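Local atomic coordinates of genome polyprotein (Chicken sicinivirus JSY, PDB entry 6QWT), a protein that includes as its C-terminal piece, the part described here, the 3Dpol RNA-dependent RNA polymerase, which probably copies viral RNA from an RNA template. Residues Asn308-Leu313 and Trp327-Gly333; Leu193-Met197 and Ile302-Met306; Ile104-Ala110 and Arg120-Phe124; Arg173-Ala177 and Gly291-Ser295. All coordinates share one frame. Residue numbers count along the deposited sequence, not the author numbering.

Overall arrangement
Contacts 1 and 2 share helix 298-316, the helix of polymerase motif B, and both are buried; their centres lie about 12 Å apart and they touch where Cys331 O comes within 3.6 Å of Ser305 OG. Contact 2 is purely apolar, whereas contact 1 adds one asparagine hydrogen bond at the motif C turn. Contact 4 is a surface contact held by two weak hydrogen bonds, joining motif F to the loop that leads into the same helix; it meets contact 2 at Asn293 ND2 and Asn304 OD1, 3.3 Å apart. Contact 3, about 33 Å from contact 1 between centres, is a partly buried loop pair that combines an arginine bonded to backbone carbonyls, bridging waters and a Met-aromatic contact.

Contact 1 (Asn308-Leu313 and Trp327-Gly333); sequences NNISLL and WRILCYG
Leu313 lays its CD2 methyl over the six-membered ring of Trp327, 3.5 Å from the centroid and 8° off the normal, a CH-pi contact over the face. This is the helix-on-sheet packing of a polymerase palm: helix 308-313, part of the motif B helix, crosses strand 327-332, which leads into the YGDD turn of motif C, with axes 9.2 Å apart at closest approach and directions 139° apart. Strand alternation directs Trp327 (chi1 p), Ile329 and Cys331 (both m) toward the helix. Register follows from CA distances of 6.8 Å for Asn309-Ile329 and 7.0 Å for Asn308-Cys331. Ile329 fills the middle, its CG2 3.9 Å from Leu312 CD1 and its CD1 4.0 Å from Leu313 CG, both leucines mt. Asn309 ND2 lies 3.5 Å from Cys331 SG but bonds to Gly205 O. Gly333 leaves the strand with positive phi (67/-126), and its O accepts from Asn308 ND2 (chi1 t) at 2.9 Å, with an N-H...O angle of 153°.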
loop_
_atom_site.group_PDB
_atom_site.type_symbol
_atom_site.label_atom_id
_atom_site.label_comp_id
_atom_site.label_asym_id
_atom_site.label_seq_id
_atom_site.Cartn_x
_atom_site.Cartn_y
_atom_site.Cartn_z
ATOM N N ASN A 308 -10.444 2.479 4.996
ATOM C CA ASN A 308 -9.879 3.286 6.071
ATOM C C ASN A 308 -10.698 4.551 6.305
ATOM O O ASN A 308 -10.981 4.911 7.454
ATOM C CB ASN A 308 -8.431 3.627 5.733
ATOM C CG ASN A 308 -7.576 3.809 6.957
ATOM O OD1 ASN A 308 -8.082 4.071 8.047
ATOM N ND2 ASN A 308 -6.271 3.627 6.796
ATOM N N ASN A 309 -11.085 5.241 5.228
ATOM C CA ASN A 309 -11.908 6.440 5.368
ATOM C C ASN A 309 -13.217 6.119 6.080
ATOM O O ASN A 309 -13.610 6.815 7.024
ATOM C CB ASN A 309 -12.185 7.055 3.994
ATOM C CG ASN A 309 -11.134 8.074 3.577
ATOM O OD1 ASN A 309 -11.382 9.284 3.581
ATOM N ND2 ASN A 309 -9.956 7.586 3.200
ATOM N N ILE A 310 -13.899 5.053 5.642
ATOM C CA ILE A 310 -15.182 4.676 6.233
ATOM C C ILE A 310 -15.014 4.354 7.714
ATOM O O ILE A 310 -15.804 4.795 8.560
ATOM C CB ILE A 310 -15.794 3.483 5.473
ATOM C CG1 ILE A 310 -15.922 3.794 3.980
ATOM C CG2 ILE A 310 -17.131 3.089 6.077
ATOM C CD1 ILE A 310 -17.201 4.424 3.585
ATOM N N SER A 311 -13.987 3.571 8.046
ATOM C CA SER A 311 -13.788 3.151 9.429
ATOM C C SER A 311 -13.521 4.346 10.336
ATOM O O SER A 311 -14.120 4.470 11.410
ATOM C CB SER A 311 -12.644 2.140 9.500
ATOM O OG SER A 311 -12.895 1.049 8.634
ATOM N N LEU A 312 -12.625 5.246 9.912
ATOM C CA LEU A 312 -12.338 6.442 10.703
ATOM C C LEU A 312 -13.585 7.294 10.896
ATOM O O LEU A 312 -13.863 7.757 12.009
ATOM C CB LEU A 312 -11.237 7.262 10.034
ATOM C CG LEU A 312 -9.832 6.665 10.024
ATOM C CD1 LEU A 312 -8.991 7.306 8.925
ATOM C CD2 LEU A 312 -9.166 6.826 11.387
ATOM N N LEU A 313 -14.345 7.513 9.821
ATOM C CA LEU A 313 -15.568 8.301 9.924
ATOM C C LEU A 313 -16.564 7.654 10.883
ATOM O O LEU A 313 -17.257 8.353 11.630
ATOM C CB LEU A 313 -16.188 8.486 8.538
ATOM C CG LEU A 313 -15.446 9.439 7.593
ATOM C CD1 LEU A 313 -15.834 9.198 6.142
ATOM C CD2 LEU A 313 -15.698 10.888 7.966
ATOM N N TRP A 327 -13.782 18.381 8.337
ATOM C CA TRP A 327 -12.836 17.293 8.526
ATOM C C TRP A 327 -12.170 16.974 7.195
ATOM O O TRP A 327 -12.726 17.246 6.126
ATOM C CB TRP A 327 -13.527 16.045 9.093
ATOM C CG TRP A 327 -14.665 15.556 8.249
ATOM C CD1 TRP A 327 -15.979 15.914 8.357
ATOM C CD2 TRP A 327 -14.592 14.628 7.160
ATOM N NE1 TRP A 327 -16.729 15.263 7.405
ATOM C CE2 TRP A 327 -15.900 14.467 6.658
ATOM C CE3 TRP A 327 -13.548 13.915 6.563
ATOM C CZ2 TRP A 327 -16.189 13.624 5.586
ATOM C CZ3 TRP A 327 -13.839 13.077 5.498
ATOM C CH2 TRP A 327 -15.147 12.940 5.021
ATOM N N ARG A 328 -10.973 16.397 7.273
ATOM C CA ARG A 328 -10.271 15.917 6.091
ATOM C C ARG A 328 -9.460 14.686 6.465
ATOM O O ARG A 328 -8.800 14.663 7.506
ATOM C CB ARG A 328 -9.355 16.990 5.492
ATOM C CG ARG A 328 -8.401 16.457 4.425
ATOM C CD ARG A 328 -7.648 17.579 3.738
ATOM N NE ARG A 328 -8.538 18.462 2.991
ATOM C CZ ARG A 328 -9.003 18.195 1.774
ATOM N NH1 ARG A 328 -8.662 17.067 1.165
ATOM N NH2 ARG A 328 -9.810 19.055 1.167
ATOM N N ILE A 329 -9.514 13.668 5.608
ATOM C CA ILE A 329 -8.772 12.429 5.799
ATOM C C ILE A 329 -7.903 12.195 4.570
ATOM O O ILE A 329 -8.310 12.501 3.444
ATOM C CB ILE A 329 -9.724 11.236 6.049
ATOM C CG1 ILE A 329 -10.453 11.407 7.386
ATOM C CG2 ILE A 329 -8.963 9.916 6.035
ATOM C CD1 ILE A 329 -11.535 10.364 7.647
ATOM N N LEU A 330 -6.691 11.687 4.790
ATOM C CA LEU A 330 -5.803 11.289 3.701
ATOM C C LEU A 330 -5.167 9.958 4.068
ATOM O O LEU A 330 -4.485 9.855 5.092
ATOM C CB LEU A 330 -4.729 12.345 3.432
ATOM C CG LEU A 330 -3.880 12.134 2.174
ATOM C CD1 LEU A 330 -4.716 12.294 0.910
ATOM C CD2 LEU A 330 -2.716 13.105 2.171
ATOM N N CYS A 331 -5.389 8.949 3.231
ATOM C CA CYS A 331 -5.025 7.575 3.531
ATOM C C CYS A 331 -4.184 6.991 2.405
ATOM O O CYS A 331 -4.409 7.278 1.225
ATOM C CB CYS A 331 -6.281 6.709 3.738
ATOM S SG CYS A 331 -7.185 7.024 5.269
ATOM N N TYR A 332 -3.212 6.165 2.789
ATOM C CA TYR A 332 -2.512 5.273 1.861
ATOM C C TYR A 332 -2.337 3.947 2.595
ATOM O O TYR A 332 -1.459 3.822 3.452
ATOM C CB TYR A 332 -1.169 5.840 1.407
ATOM C CG TYR A 332 -0.654 5.237 0.103
ATOM C CD1 TYR A 332 -0.197 6.049 -0.932
ATOM C CD2 TYR A 332 -0.628 3.860 -0.091
ATOM C CE1 TYR A 332 0.268 5.503 -2.121
ATOM C CE2 TYR A 332 -0.169 3.307 -1.274
ATOM C CZ TYR A 332 0.278 4.132 -2.284
ATOM O OH TYR A 332 0.736 3.582 -3.459
ATOM N N GLY A 333 -3.163 2.964 2.252
ATOM C CA GLY A 333 -3.134 1.702 2.977
ATOM C C GLY A 333 -3.604 1.900 4.405
ATOM O O GLY A 333 -4.691 2.425 4.661
#

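Contact 2 (Leu193-Met197 and Ile302-Met306); sequences LFEAM and ILNSM
Two helical segments, 193-197 and 302-306, cross at 70° between their N-to-C directions, with axes 11.8 Å apart at closest approach; the nearest CA pair, Phe194 and Ile302, is 7.3 Å apart. The axis separation leaves room for full side chains; 283 Å² is buried, and the side chains that meet are all apolar. Ile302 (chi1 and chi2 both m) points toward the other helix and supplies the central methyl: its CG2 lies 3.6 Å from Met197 SD, 3.8 Å from Phe194 CE1 at the ring edge, and 4.5 Å from Leu193 CD2. Segment 302-306 belongs to the long motif B helix of the polymerase palm, so helix 191-198 packs against a central element of the catalytic domain. Leu193 (tp) reaches Leu303 CD2 and Met306 SD with its CD2, at 4.3 and 4.2 Å. Met197 (mtp) brings its CE to 4.3 Å from CG of Met306, also mtp. Nearby, helix 243-256 sets Leu253 against Leu193 and Ile249 against Met306.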
loop_
_atom_site.group_PDB
_atom_site.type_symbol
_atom_site.label_atom_id
_atom_site.label_comp_id
_atom_site.label_asym_id
_atom_site.label_seq_id
_atom_site.Cartn_x
_atom_site.Cartn_y
_atom_site.Cartn_z
ATOM N N LEU A 193 -13.147 3.611 -11.696
ATOM C CA LEU A 193 -12.883 4.133 -10.361
ATOM C C LEU A 193 -11.397 4.408 -10.160
ATOM O O LEU A 193 -11.024 5.455 -9.616
ATOM C CB LEU A 193 -13.395 3.155 -9.304
ATOM C CG LEU A 193 -13.151 3.529 -7.839
ATOM C CD1 LEU A 193 -13.927 4.782 -7.451
ATOM C CD2 LEU A 193 -13.513 2.369 -6.931
ATOM N N PHE A 194 -10.535 3.486 -10.604
ATOM C CA PHE A 194 -9.096 3.686 -10.457
ATOM C C PHE A 194 -8.636 4.926 -11.212
ATOM O O PHE A 194 -7.818 5.699 -10.705
ATOM C CB PHE A 194 -8.332 2.451 -10.942
ATOM C CG PHE A 194 -8.620 1.203 -10.147
ATOM C CD1 PHE A 194 -9.133 1.281 -8.861
ATOM C CD2 PHE A 194 -8.377 -0.052 -10.689
ATOM C CE1 PHE A 194 -9.399 0.132 -8.132
ATOM C CE2 PHE A 194 -8.639 -1.204 -9.966
ATOM C CZ PHE A 194 -9.153 -1.111 -8.686
ATOM N N GLU A 195 -9.155 5.133 -12.425
ATOM C CA GLU A 195 -8.836 6.343 -13.177
ATOM C C GLU A 195 -9.179 7.591 -12.374
ATOM O O GLU A 195 -8.363 8.513 -12.257
ATOM C CB GLU A 195 -9.593 6.351 -14.503
ATOM C CG GLU A 195 -8.928 5.587 -15.622
ATOM C CD GLU A 195 -9.600 5.841 -16.955
ATOM O OE1 GLU A 195 -10.837 6.022 -16.975
ATOM O OE2 GLU A 195 -8.894 5.870 -17.981
ATOM N N ALA A 196 -10.386 7.629 -11.806
ATOM C CA ALA A 196 -10.848 8.829 -11.120
ATOM C C ALA A 196 -10.011 9.127 -9.883
ATOM O O ALA A 196 -9.754 10.295 -9.566
ATOM C CB ALA A 196 -12.324 8.680 -10.745
ATOM N N MET A 197 -9.571 8.089 -9.172
ATOM C CA MET A 197 -8.864 8.281 -7.910
ATOM C C MET A 197 -7.353 8.373 -8.094
ATOM O O MET A 197 -6.718 9.283 -7.553
ATOM C CB MET A 197 -9.208 7.147 -6.940
ATOM C CG MET A 197 -10.673 7.108 -6.553
ATOM S SD MET A 197 -11.048 5.789 -5.395
ATOM C CE MET A 197 -10.085 6.290 -3.969
ATOM N N ILE A 302 -6.491 1.079 -3.306
ATOM C CA ILE A 302 -7.589 2.017 -3.530
ATOM C C ILE A 302 -8.781 1.656 -2.653
ATOM O O ILE A 302 -9.358 2.514 -1.977
ATOM C CB ILE A 302 -7.971 2.050 -5.023
ATOM C CG1 ILE A 302 -6.978 2.906 -5.807
ATOM C CG2 ILE A 302 -9.383 2.590 -5.211
ATOM C CD1 ILE A 302 -6.976 4.346 -5.379
ATOM N N LEU A 303 -9.168 0.377 -2.655
ATOM C CA LEU A 303 -10.274 -0.066 -1.814
ATOM C C LEU A 303 -9.911 -0.024 -0.334
ATOM O O LEU A 303 -10.782 0.228 0.506
ATOM C CB LEU A 303 -10.709 -1.475 -2.222
ATOM C CG LEU A 303 -11.055 -1.630 -3.708
ATOM C CD1 LEU A 303 -11.465 -3.057 -4.035
ATOM C CD2 LEU A 303 -12.149 -0.652 -4.115
ATOM N N ASN A 304 -8.641 -0.264 0.005
ATOM C CA ASN A 304 -8.209 -0.130 1.393
ATOM C C ASN A 304 -8.342 1.308 1.875
ATOM O O ASN A 304 -8.733 1.550 3.023
ATOM C CB ASN A 304 -6.767 -0.606 1.552
ATOM C CG ASN A 304 -6.677 -2.055 1.984
ATOM O OD1 ASN A 304 -7.474 -2.895 1.560
ATOM N ND2 ASN A 304 -5.702 -2.356 2.833
ATOM N N SER A 305 -7.997 2.274 1.015
ATOM C CA SER A 305 -8.181 3.685 1.351
ATOM C C SER A 305 -9.631 3.974 1.698
ATOM O O SER A 305 -9.926 4.622 2.709
ATOM C CB SER A 305 -7.739 4.572 0.188
ATOM O OG SER A 305 -6.337 4.544 0.019
ATOM N N MET A 306 -10.553 3.509 0.854
ATOM C CA MET A 306 -11.968 3.708 1.132
ATOM C C MET A 306 -12.366 3.040 2.440
ATOM O O MET A 306 -13.060 3.646 3.262
ATOM C CB MET A 306 -12.805 3.194 -0.040
ATOM C CG MET A 306 -12.407 3.837 -1.362
ATOM S SD MET A 306 -13.346 3.283 -2.800
ATOM C CE MET A 306 -14.999 3.612 -2.273
#

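Contact 3 (Ile104-Ala110 and Arg120-Phe124); sequences IDMNQSA and RRSLF
A single buried arginine, Arg120, threads its side chain into a coil and donates to backbone carbonyls of segment 104-110. Extended beyond chi1 (-108°; chi2 and chi3 t), it bonds from NH1 to Asp105 O at 2.7 Å and, weakly, from NE to Ser109 O at 2.9 Å; Gln108 CB lies over one guanidinium face. Segment 104-110 curls around it: Asp105 to Gln108 form a type I beta turn, and Asp105 OD2 accepts from Asn107 N at 2.9 Å in an Asx turn. Residues 121-123 are 3-10; CA atoms lie 4.7 Å apart for Ala110-Arg120 and 5.5 Å for Met106-Arg121. Waters bridge Arg120 NH1 to Asp105 N, Arg120 NH2 to Ser109 O, and Arg121 N to Met106 O. Met106 makes a Met-aromatic contact with Phe124, SD 4.2 Å from the ring centroid, while Ile104 CD1 touches Phe124 CZ at 3.7 Å. The pair lies in the connection after strand 101-102 and runs into strand 124-126, with helix 180-189 against Arg120 and helix 136-147 against Phe124.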
loop_
_atom_site.group_PDB
_atom_site.type_symbol
_atom_site.label_atom_id
_atom_site.label_comp_id
_atom_site.label_asym_id
_atom_site.label_seq_id
_atom_site.Cartn_x
_atom_site.Cartn_y
_atom_site.Cartn_z
ATOM N N ILE A 104 -0.241 -2.558 -17.239
ATOM C CA ILE A 104 0.250 -3.490 -16.232
ATOM C C ILE A 104 1.768 -3.599 -16.314
ATOM O O ILE A 104 2.384 -3.359 -17.361
ATOM C CB ILE A 104 -0.409 -4.872 -16.394
ATOM C CG1 ILE A 104 -0.127 -5.443 -17.784
ATOM C CG2 ILE A 104 -1.907 -4.791 -16.138
ATOM C CD1 ILE A 104 -0.603 -6.867 -17.959
ATOM N N ASP A 105 2.378 -3.963 -15.189
ATOM C CA ASP A 105 3.813 -4.220 -15.127
ATOM C C ASP A 105 4.073 -5.626 -15.650
ATOM O O ASP A 105 3.710 -6.614 -15.003
ATOM C CB ASP A 105 4.316 -4.060 -13.696
ATOM C CG ASP A 105 5.826 -3.988 -13.611
ATOM O OD1 ASP A 105 6.332 -3.286 -12.713
ATOM O OD2 ASP A 105 6.509 -4.632 -14.437
ATOM N N MET A 106 4.707 -5.724 -16.820
ATOM C CA MET A 106 4.963 -7.025 -17.424
ATOM C C MET A 106 6.043 -7.816 -16.695
ATOM O O MET A 106 6.221 -9.003 -16.990
ATOM C CB MET A 106 5.348 -6.848 -18.894
ATOM C CG MET A 106 4.793 -7.919 -19.820
ATOM S SD MET A 106 2.989 -7.999 -19.840
ATOM C CE MET A 106 2.571 -6.360 -20.431
ATOM N N ASN A 107 6.755 -7.199 -15.754
ATOM C CA ASN A 107 7.819 -7.876 -15.029
ATOM C C ASN A 107 7.358 -8.488 -13.713
ATOM O O ASN A 107 8.135 -9.210 -13.080
ATOM C CB ASN A 107 8.972 -6.906 -14.759
ATOM C CG ASN A 107 9.743 -6.565 -16.013
ATOM O OD1 ASN A 107 10.014 -7.434 -16.843
ATOM N ND2 ASN A 107 10.097 -5.295 -16.165
ATOM N N GLN A 108 6.128 -8.222 -13.287
ATOM C CA GLN A 108 5.637 -8.811 -12.054
ATOM C C GLN A 108 5.186 -10.250 -12.298
ATOM O O GLN A 108 5.052 -10.706 -13.436
ATOM C CB GLN A 108 4.502 -7.968 -11.475
ATOM C CG GLN A 108 4.976 -6.711 -10.762
ATOM C CD GLN A 108 3.840 -5.941 -10.116
ATOM O OE1 GLN A 108 3.592 -4.782 -10.450
ATOM N NE2 GLN A 108 3.145 -6.581 -9.181
ATOM N N SER A 109 4.962 -10.971 -11.202
ATOM C CA SER A 109 4.576 -12.372 -11.296
ATOM C C SER A 109 3.225 -12.519 -11.987
ATOM O O SER A 109 2.357 -11.646 -11.901
ATOM C CB SER A 109 4.515 -13.004 -9.907
ATOM O OG SER A 109 4.013 -14.329 -9.981
ATOM N N ALA A 110 3.054 -13.640 -12.684
ATOM C CA ALA A 110 1.784 -13.936 -13.330
ATOM C C ALA A 110 0.768 -14.551 -12.377
ATOM O O ALA A 110 -0.412 -14.648 -12.733
ATOM C CB ALA A 110 2.005 -14.867 -14.524
ATOM N N ARG A 120 4.806 -13.329 -16.904
ATOM C CA ARG A 120 3.715 -12.483 -17.379
ATOM C C ARG A 120 3.848 -12.186 -18.867
ATOM O O ARG A 120 2.866 -12.276 -19.615
ATOM C CB ARG A 120 3.668 -11.187 -16.572
ATOM C CG ARG A 120 2.497 -11.113 -15.609
ATOM C CD ARG A 120 2.275 -9.702 -15.095
ATOM N NE ARG A 120 1.489 -9.709 -13.867
ATOM C CZ ARG A 120 1.136 -8.619 -13.198
ATOM N NH1 ARG A 120 1.499 -7.423 -13.636
ATOM N NH2 ARG A 120 0.418 -8.726 -12.088
ATOM N N ARG A 121 5.058 -11.837 -19.315
ATOM C CA ARG A 121 5.257 -11.434 -20.706
ATOM C C ARG A 121 4.894 -12.549 -21.682
ATOM O O ARG A 121 4.454 -12.271 -22.805
ATOM C CB ARG A 121 6.708 -10.987 -20.914
ATOM C CG ARG A 121 7.056 -10.587 -22.341
ATOM C CD ARG A 121 6.169 -9.457 -22.844
ATOM N NE ARG A 121 6.407 -9.151 -24.253
ATOM C CZ ARG A 121 5.790 -9.757 -25.264
ATOM N NH1 ARG A 121 4.894 -10.706 -25.024
ATOM N NH2 ARG A 121 6.070 -9.418 -26.515
ATOM N N SER A 122 5.051 -13.809 -21.273
ATOM C CA SER A 122 4.784 -14.926 -22.173
ATOM C C SER A 122 3.320 -15.025 -22.577
ATOM O O SER A 122 3.022 -15.599 -23.629
ATOM C CB SER A 122 5.222 -16.238 -21.523
ATOM O OG SER A 122 6.621 -16.247 -21.289
ATOM N N LEU A 123 2.405 -14.483 -21.777
ATOM C CA LEU A 123 0.977 -14.636 -22.019
ATOM C C LEU A 123 0.406 -13.592 -22.971
ATOM O O LEU A 123 -0.803 -13.605 -23.220
ATOM C CB LEU A 123 0.217 -14.589 -20.690
ATOM C CG LEU A 123 0.668 -15.612 -19.650
ATOM C CD1 LEU A 123 0.236 -15.193 -18.255
ATOM C CD2 LEU A 123 0.117 -16.983 -19.999
ATOM N N PHE A 124 1.235 -12.699 -23.514
ATOM C CA PHE A 124 0.758 -11.624 -24.372
ATOM C C PHE A 124 1.503 -11.624 -25.700
ATOM O O PHE A 124 2.690 -11.963 -25.769
ATOM C CB PHE A 124 0.918 -10.249 -23.702
ATOM C CG PHE A 124 0.188 -10.121 -22.395
ATOM C CD1 PHE A 124 -1.126 -9.681 -22.361
ATOM C CD2 PHE A 124 0.817 -10.434 -21.202
ATOM C CE1 PHE A 124 -1.799 -9.561 -21.158
ATOM C CE2 PHE A 124 0.151 -10.315 -19.999
ATOM C CZ PHE A 124 -1.158 -9.876 -19.977
HETATM O O HOH W 1 0.575 -4.783 -12.732
HETATM O O HOH W 2 7.182 -11.125 -17.640
HETATM O O HOH W 3 -0.365 -11.451 -11.454
#

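Contact 4 (Arg173-Ala177 and Gly291-Ser295); sequences RLIEA and GGNPS
Two weak hydrogen bonds join the segments: Glu176 N donates to Ser295 O at 3.4 Å (167°), and Ser295 OG donates to Leu174 O, also at 3.4 Å. Both use backbone groups of 174-177, an edge strand of its mixed sheet, on the edge not paired with strand 152-157. Glu176 points toward the loop, its CA 5.7 Å from that of Pro294, but its carboxylate is held from the sheet side, OE2 bonding to Thr155 OG1 and His280 ND1. These segments carry polymerase motifs: 173-177 ends motif F, where Arg173 is probably the counterpart of the arginine that contacts the incoming nucleoside triphosphate in related polymerases (its NH2 here salt-bridges Glu160), and 291-295 opens the motif B loop before helix 298-316. Gly291 (94/167) and Gly292 (68/-174) start that loop with positive phi, and at Gly291 a CB would clash with the preceding carbonyl; Asn293 (-150/135) is extended and Pro294 (-48/135) adopts polyproline II angles. The residue after Ser295 is not modelled, consistent with mobility. Packing buries 188 Å²: Pro294 CB meets Glu176 CB at 3.9 Å, and Pro294 CA lies 3.7 Å from Glu176 OE1; Tyr153, Ser278 and His280 also touch Pro294.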
loop_
_atom_site.group_PDB
_atom_site.type_symbol
_atom_site.label_atom_id
_atom_site.label_comp_id
_atom_site.label_asym_id
_atom_site.label_seq_id
_atom_site.Cartn_x
_atom_site.Cartn_y
_atom_site.Cartn_z
ATOM N N ARG A 173 6.396 -9.728 7.531
ATOM C CA ARG A 173 5.095 -9.505 6.926
ATOM C C ARG A 173 4.854 -10.491 5.786
ATOM O O ARG A 173 5.756 -11.202 5.331
ATOM C CB ARG A 173 4.977 -8.066 6.421
ATOM C CG ARG A 173 5.257 -7.013 7.483
ATOM C CD ARG A 173 4.816 -5.634 7.024
ATOM N NE ARG A 173 5.750 -5.056 6.063
ATOM C CZ ARG A 173 5.417 -4.140 5.161
ATOM N NH1 ARG A 173 4.170 -3.698 5.096
ATOM N NH2 ARG A 173 6.332 -3.667 4.322
ATOM N N LEU A 174 3.608 -10.531 5.332
ATOM C CA LEU A 174 3.211 -11.352 4.201
ATOM C C LEU A 174 3.049 -10.482 2.964
ATOM O O LEU A 174 2.628 -9.324 3.056
ATOM C CB LEU A 174 1.903 -12.088 4.493
ATOM C CG LEU A 174 1.923 -13.053 5.675
ATOM C CD1 LEU A 174 0.506 -13.314 6.158
ATOM C CD2 LEU A 174 2.609 -14.351 5.284
ATOM N N ILE A 175 3.402 -11.037 1.809
ATOM C CA ILE A 175 3.143 -10.410 0.519
ATOM C C ILE A 175 2.328 -11.392 -0.309
ATOM O O ILE A 175 2.708 -12.560 -0.450
ATOM C CB ILE A 175 4.446 -9.999 -0.197
ATOM C CG1 ILE A 175 4.152 -9.497 -1.613
ATOM C CG2 ILE A 175 5.454 -11.138 -0.213
ATOM C CD1 ILE A 175 5.371 -8.948 -2.332
ATOM N N GLU A 176 1.194 -10.925 -0.827
ATOM C CA GLU A 176 0.252 -11.781 -1.532
ATOM C C GLU A 176 -0.029 -11.186 -2.902
ATOM O O GLU A 176 -0.280 -9.983 -3.020
ATOM C CB GLU A 176 -1.045 -11.947 -0.729
ATOM C CG GLU A 176 -0.815 -12.058 0.779
ATOM C CD GLU A 176 -1.939 -12.775 1.508
ATOM O OE1 GLU A 176 -2.547 -12.168 2.415
ATOM O OE2 GLU A 176 -2.210 -13.947 1.175
ATOM N N ALA A 177 0.019 -12.027 -3.931
ATOM C CA ALA A 177 -0.135 -11.592 -5.312
ATOM C C ALA A 177 -1.330 -12.291 -5.945
ATOM O O ALA A 177 -1.453 -13.517 -5.864
ATOM C CB ALA A 177 1.135 -11.876 -6.123
ATOM N N GLY A 291 -12.820 -12.060 5.761
ATOM C CA GLY A 291 -12.372 -10.793 6.297
ATOM C C GLY A 291 -10.953 -10.458 5.863
ATOM O O GLY A 291 -10.215 -11.289 5.331
ATOM N N GLY A 292 -10.567 -9.201 6.092
ATOM C CA GLY A 292 -9.270 -8.711 5.649
ATOM C C GLY A 292 -9.186 -8.625 4.131
ATOM O O GLY A 292 -10.154 -8.844 3.410
ATOM N N ASN A 293 -7.985 -8.297 3.642
ATOM C CA ASN A 293 -7.706 -8.199 2.203
ATOM C C ASN A 293 -6.241 -8.567 2.030
ATOM O O ASN A 293 -5.412 -8.129 2.844
ATOM C CB ASN A 293 -7.986 -6.774 1.676
ATOM C CG ASN A 293 -7.887 -6.641 0.133
ATOM O OD1 ASN A 293 -7.507 -7.564 -0.569
ATOM N ND2 ASN A 293 -8.247 -5.471 -0.377
ATOM N N PRO A 294 -5.896 -9.405 1.044
ATOM C CA PRO A 294 -4.486 -9.561 0.673
ATOM C C PRO A 294 -3.783 -8.224 0.503
ATOM O O PRO A 294 -4.287 -7.316 -0.161
ATOM C CB PRO A 294 -4.564 -10.316 -0.653
ATOM C CG PRO A 294 -5.769 -11.177 -0.501
ATOM C CD PRO A 294 -6.745 -10.393 0.342
ATOM N N SER A 295 -2.587 -8.132 1.075
ATOM C CA SER A 295 -1.795 -6.910 1.055
ATOM C C SER A 295 -0.893 -6.863 -0.176
ATOM O O SER A 295 -0.046 -7.746 -0.360
ATOM C CB SER A 295 -0.948 -6.819 2.324
ATOM O OG SER A 295 -0.527 -8.105 2.758
#